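Side-chain contacts in metalloregulator ScaR (Streptococcus gordonii, PDB 3HRS), which acts as a manganese-responsive transcriptional repressor of the DtxR/MntR family, a homodimer that probably binds operator DNA when its metal sites are filled: residues Tyr7-Cys10 against Leu11-Gly15; Lys24-Ala27 against Gln28-Val32; Ser105-Phe108 against Val109-Asp113; Thr89-Glu92 against Ile93-Ala97; Leu201-Pro204 against Ile205-Ile209. All coordinates share one frame; numbering follows the deposited sequence.

Contact 1: residues Tyr7-Cys10 against Leu11-Gly15; sequences YLKC and LYELG
Lys-9 and Glu-13, one helical turn apart, lay their side chains obliquely across each other. The lysine chain, bent at chi2, chi3 and chi4, offers its methylene CD to the carboxylate, 3.4 Å from OE1 of Glu-13, while NZ stays 4.7 Å from that same OE1; opposite charges are therefore near each other, but the touching is done by carbon. Glu-13 has CG between the backbone N and the carbonyl carbon (chi1 45°), which brings CG close to the carbonyl oxygens of Lys-9 and Cys-10. On another side of this helix, 4-13, the first of the N-terminal DNA-binding domain, Cys-10 SG meets Leu-14 CD2 at 4.1 Å, its sulfur set anti to the backbone N (chi1 166°). Leu-29 of helix 23-30 touches both residues, and Met-30 adds to the cover of Cys-10. Leu-11 runs back along the turn, with CG 3.4 Å from Tyr-7 O and CD1 just reaching Tyr-7 CB. Tyr-7 itself leads off toward Met-40, Met-41 and Leu-44 of helix 34-46. Backbone bonds hold the spacing: Leu-11 N to Tyr-7 O at 2.8 Å, and Glu-13 N to Lys-9 O at 2.9 Å. Tyr-12, its ring swung away from the turn, packs on Val-68 of helix 62-84.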
loop_
_atom_site.group_PDB
_atom_site.type_symbol
_atom_site.label_atom_id
_atom_site.label_comp_id
_atom_site.label_asym_id
_atom_site.label_seq_id
_atom_site.Cartn_x
_atom_site.Cartn_y
_atom_site.Cartn_z
ATOM N N TYR A 7 -0.660 7.703 -19.532
ATOM C CA TYR A 7 -0.601 7.967 -20.952
ATOM C C TYR A 7 0.343 6.975 -21.627
ATOM O O TYR A 7 0.004 6.391 -22.650
ATOM C CB TYR A 7 -0.146 9.403 -21.196
ATOM C CG TYR A 7 -1.259 10.422 -21.191
ATOM C CD1 TYR A 7 -1.618 11.081 -20.031
ATOM C CD2 TYR A 7 -1.931 10.740 -22.358
ATOM C CE1 TYR A 7 -2.632 12.024 -20.032
ATOM C CE2 TYR A 7 -2.939 11.676 -22.371
ATOM C CZ TYR A 7 -3.291 12.315 -21.208
ATOM O OH TYR A 7 -4.301 13.252 -21.227
ATOM N N LEU A 8 1.529 6.791 -21.050
ATOM C CA LEU A 8 2.540 5.915 -21.632
ATOM C C LEU A 8 2.010 4.509 -21.725
ATOM O O LEU A 8 2.290 3.819 -22.703
ATOM C CB LEU A 8 3.836 5.889 -20.816
ATOM C CG LEU A 8 5.034 6.688 -21.334
ATOM C CD1 LEU A 8 6.291 6.065 -20.773
ATOM C CD2 LEU A 8 5.098 6.720 -22.861
ATOM N N LYS A 9 1.260 4.072 -20.709
ATOM C CA LYS A 9 0.673 2.738 -20.767
ATOM C C LYS A 9 -0.200 2.699 -22.018
ATOM O O LYS A 9 0.018 1.880 -22.914
ATOM C CB LYS A 9 -0.155 2.434 -19.526
ATOM C CG LYS A 9 -0.182 0.965 -19.136
ATOM C CD LYS A 9 -1.334 0.204 -19.784
ATOM C CE LYS A 9 -2.595 0.262 -18.927
ATOM N NZ LYS A 9 -2.613 -0.693 -17.767
ATOM N N CYS A 10 -1.167 3.611 -22.078
ATOM C CA CYS A 10 -2.056 3.734 -23.224
ATOM C C CYS A 10 -1.288 3.682 -24.557
ATOM O O CYS A 10 -1.382 2.719 -25.309
ATOM C CB CYS A 10 -2.872 5.024 -23.108
ATOM S SG CYS A 10 -3.716 5.525 -24.627
ATOM N N LEU A 11 -0.519 4.717 -24.833
ATOM C CA LEU A 11 0.298 4.772 -26.030
ATOM C C LEU A 11 1.029 3.473 -26.286
ATOM O O LEU A 11 1.245 3.086 -27.433
ATOM C CB LEU A 11 1.330 5.885 -25.878
ATOM C CG LEU A 11 0.635 7.229 -25.894
ATOM C CD1 LEU A 11 1.490 8.250 -25.195
ATOM C CD2 LEU A 11 0.391 7.595 -27.335
ATOM N N TYR A 12 1.457 2.828 -25.212
ATOM C CA TYR A 12 2.270 1.641 -25.344
ATOM C C TYR A 12 1.436 0.547 -25.964
ATOM O O TYR A 12 1.823 -0.023 -26.978
ATOM C CB TYR A 12 2.780 1.183 -23.992
ATOM C CG TYR A 12 3.460 -0.153 -24.057
ATOM C CD1 TYR A 12 2.837 -1.310 -23.562
ATOM C CD2 TYR A 12 4.718 -0.270 -24.636
ATOM C CE1 TYR A 12 3.466 -2.538 -23.630
ATOM C CE2 TYR A 12 5.350 -1.493 -24.714
ATOM C CZ TYR A 12 4.728 -2.624 -24.211
ATOM O OH TYR A 12 5.387 -3.829 -24.308
ATOM N N GLU A 13 0.289 0.263 -25.351
ATOM C CA GLU A 13 -0.630 -0.731 -25.884
ATOM C C GLU A 13 -1.267 -0.257 -27.185
ATOM O O GLU A 13 -1.651 -1.070 -28.028
ATOM C CB GLU A 13 -1.700 -1.145 -24.854
ATOM C CG GLU A 13 -2.362 -0.021 -24.081
ATOM C CD GLU A 13 -2.998 -0.517 -22.777
ATOM O OE1 GLU A 13 -2.651 -1.640 -22.339
ATOM O OE2 GLU A 13 -3.839 0.208 -22.191
ATOM N N LEU A 14 -1.357 1.056 -27.354
ATOM C CA LEU A 14 -1.961 1.623 -28.556
ATOM C C LEU A 14 -1.089 1.375 -29.777
ATOM O O LEU A 14 -1.466 1.702 -30.899
ATOM C CB LEU A 14 -2.201 3.120 -28.387
ATOM C CG LEU A 14 -3.212 3.742 -29.339
ATOM C CD1 LEU A 14 -4.259 2.722 -29.672
ATOM C CD2 LEU A 14 -3.847 4.967 -28.715
ATOM N N GLY A 15 0.078 0.782 -29.552
ATOM C CA GLY A 15 1.020 0.519 -30.620
ATOM C C GLY A 15 1.383 -0.943 -30.747
ATOM O O GLY A 15 2.248 -1.293 -31.550
#

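Contact 2: residues Lys24-Ala27 against Gln28-Val32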
loop_
_atom_site.group_PDB
_atom_site.type_symbol
_atom_site.label_atom_id
_atom_site.label_comp_id
_atom_site.label_asym_id
_atom_site.label_seq_id
_atom_site.Cartn_x
_atom_site.Cartn_y
_atom_site.Cartn_z
ATOM N N LYS A 24 -6.733 12.067 -31.585
ATOM C CA LYS A 24 -8.148 11.727 -31.471
ATOM C C LYS A 24 -8.239 10.428 -30.668
ATOM O O LYS A 24 -8.974 10.344 -29.681
ATOM C CB LYS A 24 -8.790 11.577 -32.873
ATOM C CG LYS A 24 -10.345 11.707 -32.934
ATOM C CD LYS A 24 -10.907 11.827 -34.386
ATOM C CE LYS A 24 -12.439 12.073 -34.405
ATOM N NZ LYS A 24 -13.056 12.323 -35.756
ATOM N N GLU A 25 -7.458 9.433 -31.081
ATOM C CA GLU A 25 -7.452 8.126 -30.439
ATOM C C GLU A 25 -6.962 8.210 -29.006
ATOM O O GLU A 25 -7.547 7.604 -28.104
ATOM C CB GLU A 25 -6.612 7.124 -31.232
ATOM C CG GLU A 25 -7.446 6.104 -31.992
ATOM C CD GLU A 25 -6.629 4.910 -32.446
ATOM O OE1 GLU A 25 -7.173 3.776 -32.468
ATOM O OE2 GLU A 25 -5.437 5.117 -32.766
ATOM N N ILE A 26 -5.888 8.964 -28.800
ATOM C CA ILE A 26 -5.399 9.203 -27.456
ATOM C C ILE A 26 -6.467 9.904 -26.629
ATOM O O ILE A 26 -6.677 9.574 -25.469
ATOM C CB ILE A 26 -4.105 10.035 -27.461
ATOM C CG1 ILE A 26 -2.944 9.202 -28.008
ATOM C CG2 ILE A 26 -3.785 10.530 -26.053
ATOM C CD1 ILE A 26 -1.724 10.006 -28.374
ATOM N N ALA A 27 -7.144 10.872 -27.227
ATOM C CA ALA A 27 -8.198 11.577 -26.520
ATOM C C ALA A 27 -9.332 10.610 -26.206
ATOM O O ALA A 27 -9.954 10.689 -25.148
ATOM C CB ALA A 27 -8.707 12.732 -27.344
ATOM N N GLN A 28 -9.575 9.688 -27.131
ATOM C CA GLN A 28 -10.626 8.697 -26.979
ATOM C C GLN A 28 -10.327 7.720 -25.849
ATOM O O GLN A 28 -11.144 7.532 -24.944
ATOM C CB GLN A 28 -10.807 7.913 -28.272
ATOM C CG GLN A 28 -11.788 8.527 -29.246
ATOM C CD GLN A 28 -11.987 7.663 -30.473
ATOM O OE1 GLN A 28 -11.224 6.722 -30.718
ATOM N NE2 GLN A 28 -13.017 7.975 -31.253
ATOM N N LEU A 29 -9.160 7.090 -25.912
ATOM C CA LEU A 29 -8.800 6.064 -24.945
ATOM C C LEU A 29 -8.693 6.640 -23.541
ATOM O O LEU A 29 -9.039 5.975 -22.565
ATOM C CB LEU A 29 -7.479 5.388 -25.325
ATOM C CG LEU A 29 -7.472 4.203 -26.296
ATOM C CD1 LEU A 29 -7.967 4.607 -27.680
ATOM C CD2 LEU A 29 -6.068 3.598 -26.373
ATOM N N MET A 30 -8.215 7.877 -23.447
ATOM C CA MET A 30 -7.933 8.496 -22.158
ATOM C C MET A 30 -9.138 9.251 -21.607
ATOM O O MET A 30 -9.175 9.603 -20.425
ATOM C CB MET A 30 -6.751 9.456 -22.295
ATOM C CG MET A 30 -5.478 8.811 -22.813
ATOM S SD MET A 30 -4.868 7.597 -21.646
ATOM C CE MET A 30 -4.812 8.597 -20.164
ATOM N N GLN A 31 -10.118 9.493 -22.474
ATOM C CA GLN A 31 -11.281 10.316 -22.140
ATOM C C GLN A 31 -10.835 11.680 -21.622
ATOM O O GLN A 31 -11.137 12.048 -20.485
ATOM C CB GLN A 31 -12.167 9.622 -21.105
ATOM C CG GLN A 31 -13.646 9.962 -21.228
ATOM C CD GLN A 31 -14.375 9.073 -22.229
ATOM O OE1 GLN A 31 -13.809 8.111 -22.753
ATOM N NE2 GLN A 31 -15.641 9.389 -22.492
ATOM N N VAL A 32 -10.107 12.419 -22.455
ATOM C CA VAL A 32 -9.649 13.755 -22.080
ATOM C C VAL A 32 -9.844 14.821 -23.162
ATOM O O VAL A 32 -10.182 14.526 -24.311
ATOM C CB VAL A 32 -8.163 13.773 -21.610
ATOM C CG1 VAL A 32 -8.031 13.224 -20.196
ATOM C CG2 VAL A 32 -7.282 13.008 -22.576
#
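Apolar contact is carried by Ile-26 and Met-30, which lie side by side and point the same way, CG2 of the isoleucine 4.0 Å from CG of the methionine. Met-30 has CG beside its own backbone N (chi1 -58°), which also brings CG close to Ile-26 O; beyond it the chain bends at chi2 and chi3 and carries the sulfur away. Leu-29 CD1 lies beside Glu-25 O. Backbone hydrogen bonds form the second group. Leu-29 N donates almost straight to Glu-25 O at 2.8 Å, and Met-30 N reaches Ile-26 O at 3.1 Å. A Schellman motif then ends helix 23-30: Gln-31, with positive phi (54°), is its C-prime residue, Val-32 N meets Ala-27 O at 3.2 Å on a lone pair in the carbonyl plane, and Gln-31 N makes a weak bond to Gln-28 O. The helix belongs to the N-terminal helix-turn-helix domain, where Ile-26 and Val-32 pack on Val-37 of helix 34-46. Polar side chains supply a looser contact. Glu-25 and Gln-28 cross with carboxylate and amide planes 65° apart, and it is carbon CG of the glutamate that lies 4.0 Å from Gln-28 OE1.

Contact 3: residues Ser105-Phe108 against Val109-Asp113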
loop_
_atom_site.group_PDB
_atom_site.type_symbol
_atom_site.label_atom_id
_atom_site.label_comp_id
_atom_site.label_asym_id
_atom_site.label_seq_id
_atom_site.Cartn_x
_atom_site.Cartn_y
_atom_site.Cartn_z
ATOM N N SER A 105 5.700 3.300 -3.305
ATOM C CA SER A 105 7.001 3.651 -3.849
ATOM C C SER A 105 7.640 2.503 -4.614
ATOM O O SER A 105 7.285 1.338 -4.425
ATOM C CB SER A 105 7.931 4.014 -2.705
ATOM O OG SER A 105 8.404 2.855 -2.043
ATOM N N ASP A 106 8.608 2.825 -5.461
ATOM C CA ASP A 106 9.377 1.774 -6.113
ATOM C C ASP A 106 10.116 0.832 -5.143
ATOM O O ASP A 106 10.337 -0.335 -5.449
ATOM C CB ASP A 106 10.298 2.364 -7.165
ATOM C CG ASP A 106 9.523 2.900 -8.356
ATOM O OD1 ASP A 106 8.282 2.694 -8.386
ATOM O OD2 ASP A 106 10.145 3.516 -9.254
ATOM N N HIS A 107 10.464 1.320 -3.965
ATOM C CA HIS A 107 11.130 0.469 -2.989
ATOM C C HIS A 107 10.130 -0.545 -2.397
ATOM O O HIS A 107 10.495 -1.684 -2.065
ATOM C CB HIS A 107 11.783 1.329 -1.898
ATOM C CG HIS A 107 12.347 0.548 -0.747
ATOM N ND1 HIS A 107 11.780 0.567 0.515
ATOM C CD2 HIS A 107 13.447 -0.238 -0.651
ATOM C CE1 HIS A 107 12.494 -0.191 1.330
ATOM N NE2 HIS A 107 13.514 -0.690 0.649
ATOM N N PHE A 108 8.879 -0.121 -2.249
ATOM C CA PHE A 108 7.829 -1.033 -1.830
ATOM C C PHE A 108 7.756 -2.135 -2.886
ATOM O O PHE A 108 7.776 -3.314 -2.583
ATOM C CB PHE A 108 6.482 -0.299 -1.723
ATOM C CG PHE A 108 5.352 -1.169 -1.240
ATOM C CD1 PHE A 108 5.055 -1.261 0.127
ATOM C CD2 PHE A 108 4.585 -1.905 -2.144
ATOM C CE1 PHE A 108 4.004 -2.067 0.588
ATOM C CE2 PHE A 108 3.529 -2.725 -1.698
ATOM C CZ PHE A 108 3.237 -2.803 -0.334
ATOM N N VAL A 109 7.705 -1.734 -4.143
ATOM C CA VAL A 109 7.533 -2.697 -5.200
ATOM C C VAL A 109 8.705 -3.660 -5.239
ATOM O O VAL A 109 8.523 -4.852 -5.423
ATOM C CB VAL A 109 7.281 -2.007 -6.545
ATOM C CG1 VAL A 109 7.144 -3.009 -7.655
ATOM C CG2 VAL A 109 6.007 -1.192 -6.453
ATOM N N GLU A 110 9.907 -3.171 -5.005
ATOM C CA GLU A 110 11.049 -4.078 -5.003
ATOM C C GLU A 110 10.976 -5.070 -3.851
ATOM O O GLU A 110 11.183 -6.261 -4.052
ATOM C CB GLU A 110 12.380 -3.329 -5.006
ATOM C CG GLU A 110 13.157 -3.488 -6.302
ATOM C CD GLU A 110 12.318 -3.188 -7.546
ATOM O OE1 GLU A 110 11.532 -2.212 -7.548
ATOM O OE2 GLU A 110 12.459 -3.928 -8.539
ATOM N N ARG A 111 10.669 -4.598 -2.651
ATOM C CA ARG A 111 10.563 -5.530 -1.524
ATOM C C ARG A 111 9.437 -6.559 -1.774
ATOM O O ARG A 111 9.629 -7.767 -1.594
ATOM C CB ARG A 111 10.346 -4.769 -0.218
ATOM C CG ARG A 111 11.380 -3.674 0.050
ATOM C CD ARG A 111 12.786 -4.196 -0.074
ATOM N NE ARG A 111 12.974 -5.377 0.752
ATOM C CZ ARG A 111 14.146 -5.962 0.978
ATOM N NH1 ARG A 111 15.260 -5.468 0.442
ATOM N NH2 ARG A 111 14.206 -7.041 1.752
ATOM N N LEU A 112 8.279 -6.047 -2.201
ATOM C CA LEU A 112 7.131 -6.839 -2.579
ATOM C C LEU A 112 7.544 -7.981 -3.474
ATOM O O LEU A 112 7.115 -9.105 -3.284
ATOM C CB LEU A 112 6.137 -5.979 -3.345
ATOM C CG LEU A 112 4.655 -6.176 -3.020
ATOM C CD1 LEU A 112 3.891 -6.247 -4.309
ATOM C CD2 LEU A 112 4.384 -7.420 -2.129
ATOM N N ASP A 113 8.365 -7.675 -4.469
ATOM C CA ASP A 113 8.785 -8.666 -5.455
ATOM C C ASP A 113 9.451 -9.815 -4.739
ATOM O O ASP A 113 9.163 -10.971 -4.995
ATOM C CB ASP A 113 9.772 -8.036 -6.440
ATOM C CG ASP A 113 10.025 -8.899 -7.664
ATOM O OD1 ASP A 113 9.174 -9.739 -8.027
ATOM O OD2 ASP A 113 11.086 -8.714 -8.283
#
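Arg-111 lies alongside His-107, one turn earlier, both side chains pointing the same way. Its CB sits 3.6 Å from His-107 O. Next, CG, beside the backbone N (chi1 -53°), comes over one face of the imidazole in a CH-pi contact, 3.9 Å from the ring centroid and shifted toward the rim. CD follows at 3.7 Å from His-107 NE2. Bends at chi2 and chi3 then turn the chain, NE makes a weak hydrogen bond to Leu-86 O of the second subunit, and the guanidinium plane stands 43° from the ring. Helix 106-115, in the metal-binding and dimerisation domain, opens with Ser-105 as N-cap, its OG accepting from Phe-108 N at 3.0 Å. Glu-96 of the second subunit is hydrogen-bonded both to this OG and to His-107 ND1, which helps to fix the ring's rotation from across the dimer interface. On the buried side, Phe-108 CE2 meets Leu-112 CG at 3.9 Å, the two side chains crossing. Glu-110 OE2 forms a salt bridge with Arg-73, which Asp-113 shares. Backbone bonds of the helix include Leu-112 N to Phe-108 O at 2.8 Å.

Contact 4: residues Thr89-Glu92 against Ile93-Ala97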
loop_
_atom_site.group_PDB
_atom_site.type_symbol
_atom_site.label_atom_id
_atom_site.label_comp_id
_atom_site.label_asym_id
_atom_site.label_seq_id
_atom_site.Cartn_x
_atom_site.Cartn_y
_atom_site.Cartn_z
ATOM N N THR A 89 -10.924 -10.147 -4.599
ATOM C CA THR A 89 -11.756 -10.543 -5.727
ATOM C C THR A 89 -11.638 -9.506 -6.805
ATOM O O THR A 89 -11.346 -8.342 -6.542
ATOM C CB THR A 89 -13.257 -10.581 -5.391
ATOM O OG1 THR A 89 -13.718 -9.248 -5.127
ATOM C CG2 THR A 89 -13.545 -11.482 -4.190
ATOM N N THR A 90 -11.904 -9.936 -8.022
ATOM C CA THR A 90 -11.932 -9.053 -9.155
ATOM C C THR A 90 -12.537 -7.687 -8.856
ATOM O O THR A 90 -11.956 -6.643 -9.209
ATOM C CB THR A 90 -12.654 -9.721 -10.306
ATOM O OG1 THR A 90 -11.810 -10.762 -10.817
ATOM C CG2 THR A 90 -12.933 -8.717 -11.404
ATOM N N GLU A 91 -13.693 -7.685 -8.211
ATOM C CA GLU A 91 -14.346 -6.425 -7.869
ATOM C C GLU A 91 -13.514 -5.627 -6.867
ATOM O O GLU A 91 -13.294 -4.435 -7.036
ATOM C CB GLU A 91 -15.750 -6.675 -7.318
ATOM C CG GLU A 91 -16.689 -5.484 -7.479
ATOM C CD GLU A 91 -18.132 -5.832 -7.151
ATOM O OE1 GLU A 91 -18.434 -6.057 -5.955
ATOM O OE2 GLU A 91 -18.965 -5.878 -8.087
ATOM N N GLU A 92 -13.053 -6.295 -5.819
ATOM C CA GLU A 92 -12.217 -5.645 -4.825
ATOM C C GLU A 92 -11.005 -5.005 -5.498
ATOM O O GLU A 92 -10.658 -3.847 -5.235
ATOM C CB GLU A 92 -11.792 -6.648 -3.745
ATOM C CG GLU A 92 -12.957 -7.106 -2.864
ATOM C CD GLU A 92 -12.664 -8.361 -2.055
ATOM O OE1 GLU A 92 -13.374 -8.599 -1.053
ATOM O OE2 GLU A 92 -11.739 -9.118 -2.415
ATOM N N ILE A 93 -10.364 -5.758 -6.377
ATOM C CA ILE A 93 -9.171 -5.265 -7.048
ATOM C C ILE A 93 -9.481 -4.035 -7.878
ATOM O O ILE A 93 -8.736 -3.065 -7.866
ATOM C CB ILE A 93 -8.542 -6.336 -7.926
ATOM C CG1 ILE A 93 -7.775 -7.314 -7.037
ATOM C CG2 ILE A 93 -7.606 -5.706 -8.913
ATOM C CD1 ILE A 93 -7.169 -8.474 -7.780
ATOM N N HIS A 94 -10.605 -4.077 -8.573
ATOM C CA HIS A 94 -11.100 -2.932 -9.327
ATOM C C HIS A 94 -11.342 -1.681 -8.476
ATOM O O HIS A 94 -11.219 -0.562 -8.956
ATOM C CB HIS A 94 -12.401 -3.310 -10.026
ATOM C CG HIS A 94 -13.052 -2.166 -10.731
ATOM N ND1 HIS A 94 -12.473 -1.538 -11.812
ATOM C CD2 HIS A 94 -14.227 -1.531 -10.508
ATOM C CE1 HIS A 94 -13.264 -0.564 -12.227
ATOM N NE2 HIS A 94 -14.332 -0.536 -11.450
ATOM N N GLU A 95 -11.702 -1.866 -7.215
ATOM C CA GLU A 95 -12.006 -0.735 -6.350
ATOM C C GLU A 95 -10.759 -0.174 -5.679
ATOM O O GLU A 95 -10.751 0.981 -5.271
ATOM C CB GLU A 95 -13.037 -1.131 -5.283
ATOM C CG GLU A 95 -14.446 -1.367 -5.836
ATOM C CD GLU A 95 -15.286 -2.319 -4.981
ATOM O OE1 GLU A 95 -14.747 -2.889 -4.007
ATOM O OE2 GLU A 95 -16.486 -2.500 -5.296
ATOM N N GLU A 96 -9.706 -0.982 -5.575
ATOM C CA GLU A 96 -8.563 -0.622 -4.733
ATOM C C GLU A 96 -7.206 -0.532 -5.425
ATOM O O GLU A 96 -6.412 0.363 -5.122
ATOM C CB GLU A 96 -8.464 -1.579 -3.545
ATOM C CG GLU A 96 -9.618 -1.458 -2.581
ATOM C CD GLU A 96 -9.528 -2.447 -1.444
ATOM O OE1 GLU A 96 -8.568 -2.348 -0.657
ATOM O OE2 GLU A 96 -10.419 -3.321 -1.341
ATOM N N ALA A 97 -6.942 -1.454 -6.347
ATOM C CA ALA A 97 -5.624 -1.559 -6.973
ATOM C C ALA A 97 -5.050 -0.224 -7.456
ATOM O O ALA A 97 -3.863 0.055 -7.270
ATOM C CB ALA A 97 -5.656 -2.561 -8.121
#
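Ile-93 N donates to Thr-89 O at 2.8 Å and 167°, and Ile-93 CG1 lies 3.7 Å from that same oxygen; this is the tightly held part of the contact. A capping box of Thr-89 and Glu-92 frames the turn at the N-terminal end of helix 90-101. Glu-92 N donates to Thr-89 OG1 at 3.1 Å; in return Thr-89 N donates to Glu-92 OE2, reaching the anti side of the carboxylate from 30° out of its plane. Glu-92 folds back to do this with CG beside its own backbone N (chi1 -69°). The Ile-93 side chain rests on Val-83 and on Glu-79 of helix 62-84, a zinc-binding residue whose site holds no metal here. The solvent side is looser. Glu-91 and Glu-95 cross one turn apart, CG of Glu-91 meeting OE2 of Glu-95 at 3.7 Å. OE1 of Glu-91 lies 4.1 Å from the same OE2. Here Glu-95 N makes a bond to Glu-92 O, from well above the carbonyl plane, and a weak one to Glu-91 O. Elsewhere the His-94 ring stacks on Phe-161, and Glu-96, hydrogen-bonded through OE1 to Tyr-88 of its own chain, lies at the subunit interface. The carboxylate of Glu-92, bonded at the N-terminal end, is probably favoured by the helix dipole, whereas Glu-91 and Glu-95 would be expected to repel mildly.

Contact 5: residues Leu201-Pro204 against Ile205-Ile209; sequences LAQP and IAQQI
Leu-201 CD1 is the apolar centre, meeting Ile-209 CD1 tip to tip at 3.6 Å and Ile-205 CG2 at 4.0 Å. The leucine and Ile-205 cross at about a right angle; Ile-205 has CG2 anti to its backbone N, which turns that methyl inward, and sends CD1 the other way, 4.0 Å from the CG of Pro-204 and near Ala-202 CB. Further out the single short turn of helix 203-206 is bonded from Ala-202, its N-cap residue: Ala-206 N donates to Ala-202 O at 3.0 Å, with a weaker bond from Ile-205 N to the same oxygen. At the polar edge Gln-208 NE2 reaches Pro-204 O at 2.8 Å, coming from above the carbonyl plane, with the oxygen lying out of the plane of the Gln-208 amide. Gln-203 and Gln-207 cross obliquely, their amide planes 56° apart, with NE2 of Gln-203 3.7 Å from CD of Gln-207; that NE2 is hydrogen-bonded to Glu-144. The turn connects strands 197-201 and 209-212, the two outermost of the five-stranded antiparallel sheet of the SH3-like FeoA domain; Leu-201 and Ile-205 pack on Tyr-166, and Ile-209 on Leu-167, of helix 161-168.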
loop_
_atom_site.group_PDB
_atom_site.type_symbol
_atom_site.label_atom_id
_atom_site.label_comp_id
_atom_site.label_asym_id
_atom_site.label_seq_id
_atom_site.Cartn_x
_atom_site.Cartn_y
_atom_site.Cartn_z
ATOM N N LEU A 201 -17.804 -15.431 -29.467
ATOM C CA LEU A 201 -17.206 -14.131 -29.163
ATOM C C LEU A 201 -17.133 -13.258 -30.404
ATOM O O LEU A 201 -16.908 -13.739 -31.517
ATOM C CB LEU A 201 -15.790 -14.262 -28.598
ATOM C CG LEU A 201 -15.323 -15.367 -27.652
ATOM C CD1 LEU A 201 -13.826 -15.172 -27.408
ATOM C CD2 LEU A 201 -16.107 -15.376 -26.339
ATOM N N ALA A 202 -17.309 -11.961 -30.199
ATOM C CA ALA A 202 -17.123 -10.995 -31.262
ATOM C C ALA A 202 -15.639 -10.698 -31.453
ATOM O O ALA A 202 -14.802 -11.083 -30.637
ATOM C CB ALA A 202 -17.882 -9.719 -30.944
ATOM N N GLN A 203 -15.319 -10.003 -32.534
ATOM C CA GLN A 203 -13.942 -9.618 -32.814
ATOM C C GLN A 203 -13.280 -8.830 -31.669
ATOM O O GLN A 203 -12.175 -9.155 -31.253
ATOM C CB GLN A 203 -13.871 -8.832 -34.128
ATOM C CG GLN A 203 -12.460 -8.583 -34.646
ATOM C CD GLN A 203 -11.783 -7.388 -33.989
ATOM O OE1 GLN A 203 -12.438 -6.540 -33.380
ATOM N NE2 GLN A 203 -10.462 -7.316 -34.120
ATOM N N PRO A 204 -13.950 -7.787 -31.158
ATOM C CA PRO A 204 -13.321 -6.954 -30.123
ATOM C C PRO A 204 -12.911 -7.737 -28.867
ATOM O O PRO A 204 -11.965 -7.329 -28.190
ATOM C CB PRO A 204 -14.419 -5.931 -29.789
ATOM C CG PRO A 204 -15.691 -6.574 -30.273
ATOM C CD PRO A 204 -15.270 -7.260 -31.529
ATOM N N ILE A 205 -13.603 -8.836 -28.571
ATOM C CA ILE A 205 -13.247 -9.683 -27.439
ATOM C C ILE A 205 -12.173 -10.708 -27.811
ATOM O O ILE A 205 -11.233 -10.928 -27.057
ATOM C CB ILE A 205 -14.473 -10.429 -26.870
ATOM C CG1 ILE A 205 -15.434 -9.463 -26.175
ATOM C CG2 ILE A 205 -14.043 -11.507 -25.910
ATOM C CD1 ILE A 205 -16.474 -8.844 -27.106
ATOM N N ALA A 206 -12.312 -11.344 -28.969
ATOM C CA ALA A 206 -11.331 -12.345 -29.390
ATOM C C ALA A 206 -9.949 -11.715 -29.471
ATOM O O ALA A 206 -8.925 -12.388 -29.364
ATOM C CB ALA A 206 -11.719 -12.943 -30.728
ATOM N N GLN A 207 -9.957 -10.405 -29.654
ATOM C CA GLN A 207 -8.769 -9.596 -29.822
ATOM C C GLN A 207 -8.025 -9.471 -28.488
ATOM O O GLN A 207 -6.821 -9.189 -28.448
ATOM C CB GLN A 207 -9.240 -8.223 -30.283
ATOM C CG GLN A 207 -8.212 -7.318 -30.919
ATOM C CD GLN A 207 -8.761 -5.908 -31.094
ATOM O OE1 GLN A 207 -8.181 -5.085 -31.803
ATOM N NE2 GLN A 207 -9.892 -5.627 -30.441
ATOM N N GLN A 208 -8.753 -9.698 -27.398
ATOM C CA GLN A 208 -8.272 -9.416 -26.047
ATOM C C GLN A 208 -7.930 -10.666 -25.249
ATOM O O GLN A 208 -7.608 -10.592 -24.072
ATOM C CB GLN A 208 -9.348 -8.664 -25.277
ATOM C CG GLN A 208 -9.432 -7.190 -25.557
ATOM C CD GLN A 208 -10.671 -6.589 -24.941
ATOM O OE1 GLN A 208 -10.595 -5.791 -24.008
ATOM N NE2 GLN A 208 -11.830 -6.992 -25.444
ATOM N N ILE A 209 -8.034 -11.814 -25.889
ATOM C CA ILE A 209 -7.838 -13.087 -25.232
ATOM C C ILE A 209 -6.638 -13.742 -25.889
ATOM O O ILE A 209 -6.534 -13.780 -27.123
ATOM C CB ILE A 209 -9.072 -13.944 -25.458
ATOM C CG1 ILE A 209 -10.165 -13.533 -24.489
ATOM C CG2 ILE A 209 -8.756 -15.418 -25.338
ATOM C CD1 ILE A 209 -11.525 -13.904 -25.009
#

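Along the chain the order is contact 1, contact 2, contact 4, contact 3, contact 5. Contacts 1 and 2, with centres 11 Å apart, touch each other: helices 4-13 and 23-30 follow one another and pack together in the N-terminal DNA-binding domain. Contacts 4 and 3 share the metal-binding and dimerisation domain, on consecutive helices 90-101 and 106-115, with centres 20 Å apart. Within one chain they do not touch, but Glu-96 of contact 4 in one subunit bonds Ser-105 and His-107 of contact 3 in the other, so the two helices meet across the dimer interface. Contact 5, in the FeoA domain, lies about 34 Å from contact 3 between centres, on the opposite side of the chain's centre.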